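Local coordinates for putative Outer membrane protein (PDB 6GW5) that probably acts as an outer membrane adhesin of Helicobacter pylori, its extracellular lectin-like domain likely binding host glycans during attachment, at residues N7-Y12 / L372-V377; N39-N43 / L244-A248; Q58-N63 / N327-Y331. One frame throughout, in Å; residues are numbered along the deposited sequence.

Contact 1 (N7-Y12 / L372-V377); sequences NLNEKY and LPYNQV
Tyr12 reaches from helix 3-32 to Asn375 in the loop after helix 348-370 and donates its hydroxyl to the side-chain oxygen, OH to OD1 2.5 Å. The oxygen sits at the ring edge, in the ring plane, while the amide of Asn375 is turned 69° from that plane; the donor lies nearly in line with the C=O bond. Asn375 CG lies opposite its backbone N (chi1 174°), which swings OD1 to Tyr12. Beside this bond Val377 sets its CG2 methyl 3.8 Å from CZ of Tyr12. A second patch is apolar: Leu8, one helical turn before Tyr12, puts CD1 4.1 Å from CE2 of Tyr374 and 4.3 Å from CD1 of Leu372. The helix lies in a predicted coiled coil, residues 5-35. In the loop a type I beta turn runs from Leu372 to Asn375, and an Asx turn follows, in which Val377 N donates to Asn375 OD1 at 3.1 Å from well above the carbonyl plane. That oxygen therefore takes two donors, and Asn375 ND2 gives back a bond to Val377 O at 3.0 Å, which fixes the rotation of the amide. Within the helix, Leu8 CG rests against one face of the Tyr12 ring. Farther out, Leu409 and Leu413 of helix 403-415, together with Ile369 and Met416, pack against Tyr12; Ile369 also touches Asn375.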
ATOM      1  N   ASN A   7     -23.168 -41.781  -5.631  1.00 85.41           N
ATOM      2  CA  ASN A   7     -22.288 -42.057  -4.501  1.00 85.10           C
ATOM      3  C   ASN A   7     -20.830 -42.155  -4.942  1.00 87.14           C
ATOM      4  O   ASN A   7     -19.930 -41.590  -4.325  1.00102.54           O
ATOM      5  CB  ASN A   7     -22.684 -43.356  -3.822  1.00 84.67           C
ATOM      6  CG  ASN A   7     -21.916 -43.585  -2.536  1.00 83.60           C
ATOM      7  OD1 ASN A   7     -21.898 -42.733  -1.654  1.00 74.63           O
ATOM      8  ND2 ASN A   7     -21.239 -44.719  -2.444  1.00 79.79           N
ATOM      9  N   LEU A   8     -20.622 -42.851  -6.048  1.00 74.70           N
ATOM     10  CA  LEU A   8     -19.298 -43.039  -6.603  1.00 75.14           C
ATOM     11  C   LEU A   8     -18.673 -41.706  -7.046  1.00 78.18           C
ATOM     12  O   LEU A   8     -17.462 -41.488  -6.901  1.00 82.42           O
ATOM     13  CB  LEU A   8     -19.388 -43.996  -7.804  1.00 76.04           C
ATOM     14  CG  LEU A   8     -18.139 -44.781  -8.203  1.00 76.66           C
ATOM     15  CD1 LEU A   8     -17.858 -45.855  -7.166  1.00 79.14           C
ATOM     16  CD2 LEU A   8     -18.293 -45.420  -9.578  1.00 79.95           C
ATOM     17  N   ASN A   9     -19.501 -40.871  -7.659  1.00 75.83           N
ATOM     18  CA  ASN A   9     -19.063 -39.620  -8.247  1.00 75.66           C
ATOM     19  C   ASN A   9     -18.619 -38.645  -7.183  1.00 75.06           C
ATOM     20  O   ASN A   9     -17.705 -37.870  -7.411  1.00 68.22           O
ATOM     21  CB  ASN A   9     -20.189 -39.009  -9.085  1.00 76.85           C
ATOM     22  CG  ASN A   9     -19.851 -37.622  -9.616  1.00 80.10           C
ATOM     23  OD1 ASN A   9     -19.039 -37.463 -10.534  1.00 88.46           O
ATOM     24  ND2 ASN A   9     -20.464 -36.615  -9.033  1.00 75.11           N
ATOM     25  N   GLU A  10     -19.249 -38.680  -6.021  1.00 76.22           N
ATOM     26  CA  GLU A  10     -18.859 -37.726  -4.995  1.00 85.32           C
ATOM     27  C   GLU A  10     -17.720 -38.291  -4.134  1.00 80.17           C
ATOM     28  O   GLU A  10     -16.947 -37.518  -3.567  1.00 76.20           O
ATOM     29  CB  GLU A  10     -20.027 -37.097  -4.203  1.00 93.92           C
ATOM     30  CG  GLU A  10     -21.254 -37.947  -3.842  1.00103.15           C
ATOM     31  CD  GLU A  10     -21.029 -38.800  -2.606  1.00115.02           C
ATOM     32  OE1 GLU A  10     -21.936 -38.870  -1.735  1.00121.16           O
ATOM     33  OE2 GLU A  10     -19.934 -39.372  -2.462  1.00119.56           O
ATOM     34  N   LYS A  11     -17.637 -39.615  -4.032  1.00 72.84           N
ATOM     35  CA  LYS A  11     -16.475 -40.242  -3.431  1.00 70.66           C
ATOM     36  C   LYS A  11     -15.258 -39.984  -4.314  1.00 70.35           C
ATOM     37  O   LYS A  11     -14.164 -39.662  -3.813  1.00 67.54           O
ATOM     38  CB  LYS A  11     -16.724 -41.725  -3.174  1.00 69.55           C
ATOM     39  CG  LYS A  11     -17.710 -41.890  -2.034  1.00 75.71           C
ATOM     40  CD  LYS A  11     -17.723 -43.250  -1.371  1.00 84.51           C
ATOM     41  CE  LYS A  11     -18.312 -43.029   0.044  1.00 82.31           C
ATOM     42  NZ  LYS A  11     -18.321 -44.189   0.972  1.00 81.86           N
ATOM     43  N   TYR A  12     -15.455 -40.059  -5.626  1.00 60.98           N
ATOM     44  CA  TYR A  12     -14.356 -39.800  -6.541  1.00 59.19           C
ATOM     45  C   TYR A  12     -13.908 -38.363  -6.401  1.00 57.09           C
ATOM     46  O   TYR A  12     -12.720 -38.101  -6.317  1.00 54.37           O
ATOM     47  CB  TYR A  12     -14.715 -40.105  -8.008  1.00 63.92           C
ATOM     48  CG  TYR A  12     -14.720 -41.567  -8.449  1.00 66.01           C
ATOM     49  CD1 TYR A  12     -14.280 -42.603  -7.620  1.00 61.50           C
ATOM     50  CD2 TYR A  12     -15.171 -41.907  -9.730  1.00 68.56           C
ATOM     51  CE1 TYR A  12     -14.300 -43.928  -8.046  1.00 67.93           C
ATOM     52  CE2 TYR A  12     -15.201 -43.232 -10.163  1.00 68.68           C
ATOM     53  CZ  TYR A  12     -14.754 -44.247  -9.326  1.00 69.51           C
ATOM     54  OH  TYR A  12     -14.786 -45.567  -9.749  1.00 70.50           O
ATOM     55  N   LEU A 372     -16.391 -51.390  -3.425  1.00 90.29           N
ATOM     56  CA  LEU A 372     -17.642 -51.210  -4.143  1.00 85.02           C
ATOM     57  C   LEU A 372     -17.571 -52.031  -5.410  1.00 91.57           C
ATOM     58  O   LEU A 372     -16.634 -51.850  -6.197  1.00 89.12           O
ATOM     59  CB  LEU A 372     -17.832 -49.734  -4.424  1.00 79.76           C
ATOM     60  CG  LEU A 372     -18.068 -48.969  -3.090  1.00 77.84           C
ATOM     61  CD1 LEU A 372     -18.171 -47.439  -3.185  1.00 76.52           C
ATOM     62  CD2 LEU A 372     -19.257 -49.537  -2.316  1.00 79.79           C
ATOM     63  N   PRO A 373     -18.524 -52.974  -5.585  1.00 94.53           N
ATOM     64  CA  PRO A 373     -18.462 -53.822  -6.788  1.00 96.58           C
ATOM     65  C   PRO A 373     -18.563 -53.024  -8.094  1.00 92.82           C
ATOM     66  O   PRO A 373     -17.890 -53.343  -9.068  1.00 93.76           O
ATOM     67  CB  PRO A 373     -19.646 -54.792  -6.634  1.00 98.74           C
ATOM     68  CG  PRO A 373     -20.468 -54.306  -5.485  1.00 96.17           C
ATOM     69  CD  PRO A 373     -19.730 -53.214  -4.766  1.00 90.99           C
ATOM     70  N   TYR A 374     -19.361 -51.967  -8.082  1.00 84.32           N
ATOM     71  CA  TYR A 374     -19.541 -51.152  -9.278  1.00 90.77           C
ATOM     72  C   TYR A 374     -18.337 -50.216  -9.517  1.00 96.31           C
ATOM     73  O   TYR A 374     -18.222 -49.563 -10.571  1.00 95.21           O
ATOM     74  CB  TYR A 374     -20.866 -50.384  -9.223  1.00 87.27           C
ATOM     75  CG  TYR A 374     -21.221 -49.797  -7.874  1.00 94.90           C
ATOM     76  CD1 TYR A 374     -21.781 -50.576  -6.853  1.00 95.80           C
ATOM     77  CD2 TYR A 374     -21.020 -48.439  -7.619  1.00 96.80           C
ATOM     78  CE1 TYR A 374     -22.096 -50.016  -5.612  1.00 94.59           C
ATOM     79  CE2 TYR A 374     -21.339 -47.867  -6.380  1.00 89.80           C
ATOM     80  CZ  TYR A 374     -21.890 -48.658  -5.389  1.00 92.99           C
ATOM     81  OH  TYR A 374     -22.208 -48.090  -4.186  1.00 79.26           O
ATOM     82  N   ASN A 375     -17.437 -50.133  -8.545  1.00 94.46           N
ATOM     83  CA  ASN A 375     -16.270 -49.305  -8.736  1.00 89.30           C
ATOM     84  C   ASN A 375     -15.503 -49.767  -9.951  1.00 89.50           C
ATOM     85  O   ASN A 375     -15.087 -50.921 -10.016  1.00 79.06           O
ATOM     86  CB  ASN A 375     -15.352 -49.352  -7.533  1.00 84.80           C
ATOM     87  CG  ASN A 375     -14.067 -48.608  -7.762  1.00 70.05           C
ATOM     88  OD1 ASN A 375     -14.053 -47.535  -8.380  1.00 68.25           O
ATOM     89  ND2 ASN A 375     -12.972 -49.195  -7.325  1.00 64.39           N
ATOM     90  N   GLN A 376     -15.280 -48.814 -10.857  1.00 92.00           N
ATOM     91  CA  GLN A 376     -14.577 -48.996 -12.104  1.00 96.87           C
ATOM     92  C   GLN A 376     -13.069 -48.629 -12.024  1.00 92.54           C
ATOM     93  O   GLN A 376     -12.251 -49.184 -12.751  1.00 97.80           O
ATOM     94  CB  GLN A 376     -15.258 -48.065 -13.136  1.00103.44           C
ATOM     95  CG  GLN A 376     -15.079 -48.486 -14.576  1.00114.26           C
ATOM     96  CD  GLN A 376     -16.336 -49.043 -15.251  1.00119.51           C
ATOM     97  OE1 GLN A 376     -17.176 -49.701 -14.625  1.00118.02           O
ATOM     98  NE2 GLN A 376     -16.448 -48.797 -16.564  1.00116.98           N
ATOM     99  N   VAL A 377     -12.686 -47.713 -11.136  1.00 84.41           N
ATOM    100  CA  VAL A 377     -11.287 -47.243 -11.083  1.00 80.44           C
ATOM    101  C   VAL A 377     -10.414 -47.883 -10.007  1.00 76.02           C
ATOM    102  O   VAL A 377     -10.764 -47.898  -8.815  1.00 75.68           O
ATOM    103  CB  VAL A 377     -11.208 -45.721 -10.875  1.00 81.00           C
ATOM    104  CG1 VAL A 377      -9.763 -45.239 -10.953  1.00 78.97           C
ATOM    105  CG2 VAL A 377     -12.050 -45.007 -11.923  1.00 88.04           C
TER

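Contact 2 (N39-N43 / L244-A248); sequences NSSLN and LQAQA
Asn39 ND2 donates to the backbone oxygen of Gln247 at 2.8 Å, and Asn39 OD1 accepts from the backbone N of the same residue at 2.9 Å. One side-chain amide thus holds both polar backbone groups of a loop residue and cannot flip without losing both bonds. The two bonds differ in approach: ND2 lies in the plane of the Gln247 carbonyl, whereas Gln247 N stands 40° out of the plane of the Asn39 carbonyl. Asn39 is presented to the loop with CG beside its own backbone N (chi1 -66°). Ala246 lies alongside, its CB 3.8 Å from Asn39 OD1. One turn on, Leu42 makes the apolar half of the contact with its two methyls divided: CD1 meets Leu244 CB at 4.1 Å, and CD2 rests on the peptide between Gln245 and Ala246, 3.8 Å from Gln245 C. Leu244 also packs on Phe257 and Phe264 of helix 255-283, so its side chain lies between two helices. The arrangement is a loop-on-helix contact in a helical bundle: an asparagine side chain, bonding both N-H and C=O of Gln247, holds the extended connection between helices 215-240 and 255-283 to helix 35-54.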
ATOM      1  N   ASN A  39      15.760 -18.145   4.214  1.00 37.06           N
ATOM      2  CA  ASN A  39      16.743 -17.082   4.528  1.00 42.28           C
ATOM      3  C   ASN A  39      16.724 -15.950   3.545  1.00 37.58           C
ATOM      4  O   ASN A  39      16.884 -14.795   3.890  1.00 36.59           O
ATOM      5  CB  ASN A  39      18.184 -17.623   4.613  1.00 44.53           C
ATOM      6  CG  ASN A  39      18.374 -18.568   5.786  1.00 50.44           C
ATOM      7  OD1 ASN A  39      17.655 -18.501   6.806  1.00 55.76           O
ATOM      8  ND2 ASN A  39      19.328 -19.459   5.656  1.00 56.43           N
ATOM      9  N   SER A  40      16.533 -16.319   2.309  1.00 39.60           N
ATOM     10  CA  SER A  40      16.464 -15.412   1.226  1.00 37.38           C
ATOM     11  C   SER A  40      15.271 -14.447   1.382  1.00 35.21           C
ATOM     12  O   SER A  40      15.427 -13.259   1.229  1.00 38.44           O
ATOM     13  CB  SER A  40      16.299 -16.266  -0.003  1.00 37.99           C
ATOM     14  OG  SER A  40      16.589 -15.529  -1.104  1.00 44.22           O
ATOM     15  N   SER A  41      14.097 -15.004   1.641  1.00 34.33           N
ATOM     16  CA  SER A  41      12.862 -14.297   1.910  1.00 32.89           C
ATOM     17  C   SER A  41      12.990 -13.368   3.092  1.00 36.78           C
ATOM     18  O   SER A  41      12.632 -12.160   3.031  1.00 39.30           O
ATOM     19  CB  SER A  41      11.792 -15.332   2.223  1.00 34.51           C
ATOM     20  OG  SER A  41      11.660 -16.198   1.127  1.00 35.73           O
ATOM     21  N   LEU A  42      13.592 -13.893   4.150  1.00 37.54           N
ATOM     22  CA  LEU A  42      13.897 -13.070   5.329  1.00 37.44           C
ATOM     23  C   LEU A  42      14.874 -11.928   5.001  1.00 36.61           C
ATOM     24  O   LEU A  42      14.630 -10.772   5.349  1.00 34.86           O
ATOM     25  CB  LEU A  42      14.434 -13.939   6.453  1.00 35.82           C
ATOM     26  CG  LEU A  42      14.774 -13.224   7.773  1.00 40.56           C
ATOM     27  CD1 LEU A  42      13.563 -12.542   8.418  1.00 40.82           C
ATOM     28  CD2 LEU A  42      15.404 -14.190   8.741  1.00 38.01           C
ATOM     29  N   ASN A  43      15.954 -12.242   4.289  1.00 36.70           N
ATOM     30  CA  ASN A  43      16.923 -11.210   3.937  1.00 38.31           C
ATOM     31  C   ASN A  43      16.320 -10.135   3.032  1.00 38.80           C
ATOM     32  O   ASN A  43      16.641  -8.957   3.167  1.00 35.55           O
ATOM     33  CB  ASN A  43      18.164 -11.793   3.286  1.00 38.22           C
ATOM     34  CG  ASN A  43      19.050 -12.558   4.259  1.00 40.98           C
ATOM     35  OD1 ASN A  43      19.688 -13.529   3.869  1.00 41.18           O
ATOM     36  ND2 ASN A  43      19.068 -12.157   5.522  1.00 42.19           N
ATOM     37  N   LEU A 244      15.321 -11.135  14.493  1.00 70.52           N
ATOM     38  CA  LEU A 244      15.214 -12.202  13.466  1.00 66.79           C
ATOM     39  C   LEU A 244      16.536 -12.361  12.707  1.00 70.84           C
ATOM     40  O   LEU A 244      16.922 -11.472  11.993  1.00 72.86           O
ATOM     41  CB  LEU A 244      14.130 -11.824  12.447  1.00 58.72           C
ATOM     42  CG  LEU A 244      12.676 -12.069  12.799  1.00 58.91           C
ATOM     43  CD1 LEU A 244      11.695 -11.261  11.957  1.00 56.08           C
ATOM     44  CD2 LEU A 244      12.382 -13.531  12.636  1.00 64.35           C
ATOM     45  N   GLN A 245      17.231 -13.485  12.815  1.00 84.35           N
ATOM     46  CA  GLN A 245      18.435 -13.694  11.952  1.00 91.69           C
ATOM     47  C   GLN A 245      18.278 -14.921  11.062  1.00 85.88           C
ATOM     48  O   GLN A 245      17.538 -15.861  11.408  1.00 83.26           O
ATOM     49  CB  GLN A 245      19.757 -13.810  12.733  1.00 96.59           C
ATOM     50  CG  GLN A 245      19.961 -12.800  13.840  1.00102.31           C
ATOM     51  CD  GLN A 245      21.355 -12.919  14.414  1.00115.53           C
ATOM     52  OE1 GLN A 245      21.814 -14.032  14.684  1.00123.40           O
ATOM     53  NE2 GLN A 245      22.047 -11.782  14.588  1.00118.22           N
ATOM     54  N   ALA A 246      19.033 -14.927   9.950  1.00 86.89           N
ATOM     55  CA  ALA A 246      19.096 -16.063   9.013  1.00 91.84           C
ATOM     56  C   ALA A 246      19.511 -17.349   9.741  1.00 95.36           C
ATOM     57  O   ALA A 246      20.470 -17.347  10.507  1.00 93.31           O
ATOM     58  CB  ALA A 246      20.052 -15.778   7.848  1.00 94.13           C
ATOM     59  N   GLN A 247      18.747 -18.415   9.532  1.00 98.42           N
ATOM     60  CA  GLN A 247      18.993 -19.704  10.167  1.00 96.98           C
ATOM     61  C   GLN A 247      20.169 -20.376   9.383  1.00 99.30           C
ATOM     62  O   GLN A 247      20.235 -20.267   8.172  1.00 97.55           O
ATOM     63  CB  GLN A 247      17.675 -20.535  10.176  1.00 93.35           C
ATOM     64  CG  GLN A 247      16.406 -19.748  10.585  1.00 87.21           C
ATOM     65  CD  GLN A 247      15.696 -20.282  11.838  1.00 87.46           C
ATOM     66  OE1 GLN A 247      15.036 -21.333  11.804  1.00 83.20           O
ATOM     67  NE2 GLN A 247      15.858 -19.576  12.953  1.00 79.31           N
ATOM     68  N   ALA A 248      21.126 -21.029  10.059  1.00108.57           N
ATOM     69  CA  ALA A 248      21.942 -22.095   9.405  1.00104.21           C
ATOM     70  C   ALA A 248      21.137 -23.421   9.425  1.00100.25           C
ATOM     71  O   ALA A 248      21.515 -24.383   8.782  1.00 82.22           O
ATOM     72  CB  ALA A 248      23.294 -22.264  10.088  1.00103.42           C
TER

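Contact 3 (Q58-N63 / N327-Y331); sequences QSPIFN and NVSYY
The hydrogen bond across the contact joins two side-chain amides: Asn63 ND2 donates to Asn327 OD1 at 3.1 Å. It is nearly straight (166°), meets a lone pair of the acceptor in the carbonyl plane, and keeps the acceptor close to the plane of the donor amide; the two amide planes are 31° apart. Asn63 ND2 also bonds Thr57 O, so this buried NH2 donates to two acceptors. The apolar contact is made by Pro60, whose CG comes 3.8 Å from CD2 of Tyr331, the two side chains crossing at about a right angle. Tyr331 CG lies beside its backbone N, opposite the carbonyl carbon (chi1 -67°), which carries the ring to Pro60. At the polar end of the same ring, Tyr331 OH is 3.0 Å from Gln58 O. Ring packing continues outward: Tyr331 meets Phe48 of helix 35-54 edge-to-face, and Tyr330 CD2 stands over the centre of one face of the Tyr331 ring. Ser59 is the N-cap of helix 60-79, its OG accepting from Phe62 N at 3.0 Å and also bonded to Asn52 O. The whole is a capped helix N-terminus, with proline as its first residue, docked against helix 317-346 in the bundle core.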
ATOM      1  N   GLN A  58      15.376   5.860  -1.841  1.00 56.86           N
ATOM      2  CA  GLN A  58      15.021   4.504  -2.157  1.00 56.48           C
ATOM      3  C   GLN A  58      13.971   3.939  -1.145  1.00 52.88           C
ATOM      4  O   GLN A  58      13.611   2.762  -1.215  1.00 55.54           O
ATOM      5  CB  GLN A  58      16.340   3.702  -2.119  1.00 62.42           C
ATOM      6  CG  GLN A  58      16.823   2.916  -3.354  1.00 63.31           C
ATOM      7  CD  GLN A  58      16.687   3.618  -4.703  1.00 67.12           C
ATOM      8  OE1 GLN A  58      17.374   4.601  -4.952  1.00 72.87           O
ATOM      9  NE2 GLN A  58      15.824   3.080  -5.607  1.00 66.13           N
ATOM     10  N   SER A  59      13.473   4.774  -0.230  1.00 44.03           N
ATOM     11  CA  SER A  59      12.408   4.397   0.700  1.00 40.52           C
ATOM     12  C   SER A  59      11.001   4.663   0.107  1.00 39.62           C
ATOM     13  O   SER A  59      10.632   5.789  -0.126  1.00 46.24           O
ATOM     14  CB  SER A  59      12.564   5.198   1.991  1.00 38.40           C
ATOM     15  OG  SER A  59      11.413   5.106   2.815  1.00 36.83           O
ATOM     16  N   PRO A  60      10.192   3.628  -0.071  1.00 37.79           N
ATOM     17  CA  PRO A  60       8.850   3.861  -0.535  1.00 35.50           C
ATOM     18  C   PRO A  60       8.087   4.825   0.329  1.00 35.98           C
ATOM     19  O   PRO A  60       7.371   5.697  -0.194  1.00 34.57           O
ATOM     20  CB  PRO A  60       8.183   2.486  -0.453  1.00 37.21           C
ATOM     21  CG  PRO A  60       9.268   1.505  -0.381  1.00 36.18           C
ATOM     22  CD  PRO A  60      10.453   2.203   0.204  1.00 38.54           C
ATOM     23  N   ILE A  61       8.181   4.686   1.641  1.00 35.73           N
ATOM     24  CA  ILE A  61       7.433   5.627   2.479  1.00 38.96           C
ATOM     25  C   ILE A  61       8.027   7.064   2.418  1.00 39.61           C
ATOM     26  O   ILE A  61       7.281   8.060   2.355  1.00 37.97           O
ATOM     27  CB  ILE A  61       7.259   5.114   3.903  1.00 40.69           C
ATOM     28  CG1 ILE A  61       6.528   3.751   3.916  1.00 38.57           C
ATOM     29  CG2 ILE A  61       6.457   6.116   4.751  1.00 40.01           C
ATOM     30  CD1 ILE A  61       5.133   3.729   3.295  1.00 38.50           C
ATOM     31  N   PHE A  62       9.349   7.181   2.348  1.00 40.15           N
ATOM     32  CA  PHE A  62       9.947   8.492   2.179  1.00 40.89           C
ATOM     33  C   PHE A  62       9.372   9.120   0.932  1.00 37.53           C
ATOM     34  O   PHE A  62       8.950  10.260   0.976  1.00 36.30           O
ATOM     35  CB  PHE A  62      11.474   8.440   2.093  1.00 43.30           C
ATOM     36  CG  PHE A  62      12.111   9.788   2.095  1.00 46.73           C
ATOM     37  CD1 PHE A  62      12.407  10.424   3.277  1.00 51.94           C
ATOM     38  CD2 PHE A  62      12.371  10.456   0.900  1.00 48.24           C
ATOM     39  CE1 PHE A  62      12.972  11.700   3.271  1.00 57.16           C
ATOM     40  CE2 PHE A  62      12.950  11.712   0.884  1.00 48.47           C
ATOM     41  CZ  PHE A  62      13.256  12.341   2.074  1.00 51.38           C
ATOM     42  N   ASN A  63       9.339   8.368  -0.174  1.00 39.46           N
ATOM     43  CA  ASN A  63       8.959   8.918  -1.486  1.00 37.14           C
ATOM     44  C   ASN A  63       7.466   9.312  -1.497  1.00 35.59           C
ATOM     45  O   ASN A  63       7.073  10.350  -2.013  1.00 35.64           O
ATOM     46  CB  ASN A  63       9.330   7.932  -2.604  1.00 41.32           C
ATOM     47  CG  ASN A  63      10.840   7.754  -2.773  1.00 43.33           C
ATOM     48  OD1 ASN A  63      11.612   8.608  -2.371  1.00 50.81           O
ATOM     49  ND2 ASN A  63      11.256   6.610  -3.331  1.00 44.80           N
ATOM     50  N   ASN A 327       7.819   1.946  -6.999  1.00 34.39           N
ATOM     51  CA  ASN A 327       8.218   1.348  -5.742  1.00 33.09           C
ATOM     52  C   ASN A 327       7.277   0.254  -5.383  1.00 34.95           C
ATOM     53  O   ASN A 327       7.699  -0.785  -4.893  1.00 38.42           O
ATOM     54  CB  ASN A 327       8.222   2.325  -4.560  1.00 33.86           C
ATOM     55  CG  ASN A 327       9.355   3.352  -4.590  1.00 31.29           C
ATOM     56  OD1 ASN A 327       9.290   4.331  -3.863  1.00 36.95           O
ATOM     57  ND2 ASN A 327      10.306   3.209  -5.468  1.00 31.90           N
ATOM     58  N   VAL A 328       5.996   0.472  -5.617  1.00 36.01           N
ATOM     59  CA  VAL A 328       5.005  -0.507  -5.203  1.00 33.98           C
ATOM     60  C   VAL A 328       5.154  -1.825  -5.931  1.00 33.72           C
ATOM     61  O   VAL A 328       5.074  -2.868  -5.325  1.00 32.63           O
ATOM     62  CB  VAL A 328       3.568   0.028  -5.337  1.00 35.03           C
ATOM     63  CG1 VAL A 328       2.540  -1.090  -5.242  1.00 32.49           C
ATOM     64  CG2 VAL A 328       3.307   1.053  -4.235  1.00 40.20           C
ATOM     65  N   SER A 329       5.362  -1.808  -7.224  1.00 33.97           N
ATOM     66  CA  SER A 329       5.533  -3.074  -7.882  1.00 36.49           C
ATOM     67  C   SER A 329       6.934  -3.613  -7.613  1.00 33.72           C
ATOM     68  O   SER A 329       7.093  -4.812  -7.358  1.00 40.14           O
ATOM     69  CB  SER A 329       5.203  -2.981  -9.367  1.00 36.76           C
ATOM     70  OG  SER A 329       5.694  -1.778  -9.857  1.00 39.20           O
ATOM     71  N   TYR A 330       7.941  -2.763  -7.704  1.00 29.66           N
ATOM     72  CA  TYR A 330       9.312  -3.265  -7.619  1.00 29.88           C
ATOM     73  C   TYR A 330       9.524  -4.018  -6.294  1.00 34.83           C
ATOM     74  O   TYR A 330       9.902  -5.210  -6.271  1.00 35.20           O
ATOM     75  CB  TYR A 330      10.304  -2.133  -7.769  1.00 29.22           C
ATOM     76  CG  TYR A 330      11.742  -2.519  -7.587  1.00 30.23           C
ATOM     77  CD1 TYR A 330      12.498  -3.009  -8.648  1.00 30.95           C
ATOM     78  CD2 TYR A 330      12.380  -2.354  -6.357  1.00 32.26           C
ATOM     79  CE1 TYR A 330      13.839  -3.340  -8.485  1.00 30.62           C
ATOM     80  CE2 TYR A 330      13.734  -2.654  -6.187  1.00 33.51           C
ATOM     81  CZ  TYR A 330      14.448  -3.160  -7.251  1.00 31.04           C
ATOM     82  OH  TYR A 330      15.753  -3.454  -7.080  1.00 30.83           O
ATOM     83  N   TYR A 331       9.218  -3.331  -5.197  1.00 33.73           N
ATOM     84  CA  TYR A 331       9.394  -3.898  -3.890  1.00 34.88           C
ATOM     85  C   TYR A 331       8.199  -4.802  -3.534  1.00 35.89           C
ATOM     86  O   TYR A 331       8.391  -5.867  -2.977  1.00 36.46           O
ATOM     87  CB  TYR A 331       9.541  -2.796  -2.832  1.00 34.94           C
ATOM     88  CG  TYR A 331      10.783  -1.946  -2.900  1.00 37.49           C
ATOM     89  CD1 TYR A 331      12.052  -2.481  -2.656  1.00 39.02           C
ATOM     90  CD2 TYR A 331      10.704  -0.587  -3.165  1.00 37.21           C
ATOM     91  CE1 TYR A 331      13.202  -1.675  -2.687  1.00 41.85           C
ATOM     92  CE2 TYR A 331      11.838   0.202  -3.218  1.00 39.43           C
ATOM     93  CZ  TYR A 331      13.090  -0.327  -2.969  1.00 41.64           C
ATOM     94  OH  TYR A 331      14.225   0.481  -3.019  1.00 46.59           O
TER

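How the contacts relate
The contacts run from the interior to the far end of this elongated helical domain. Contact 3 is buried, its centre about 10 Å from the chain centre, and joins the start of helix 60-79 to helix 317-346; contacts 1 and 2 are partly buried and each lay a loop on a helix, contact 1 about 49 Å out, near the chain ends. Asparagine amides supply polar bonds in all three, but to different partners: a tyrosine hydroxyl in contact 1, loop backbone in contact 2, another amide in contact 3. Helix 35-54 carries contact 2 and flanks contact 3, helix 317-346 does the reverse, and helix 255-283 touches both, yet their nearest atoms remain about 10 Å apart.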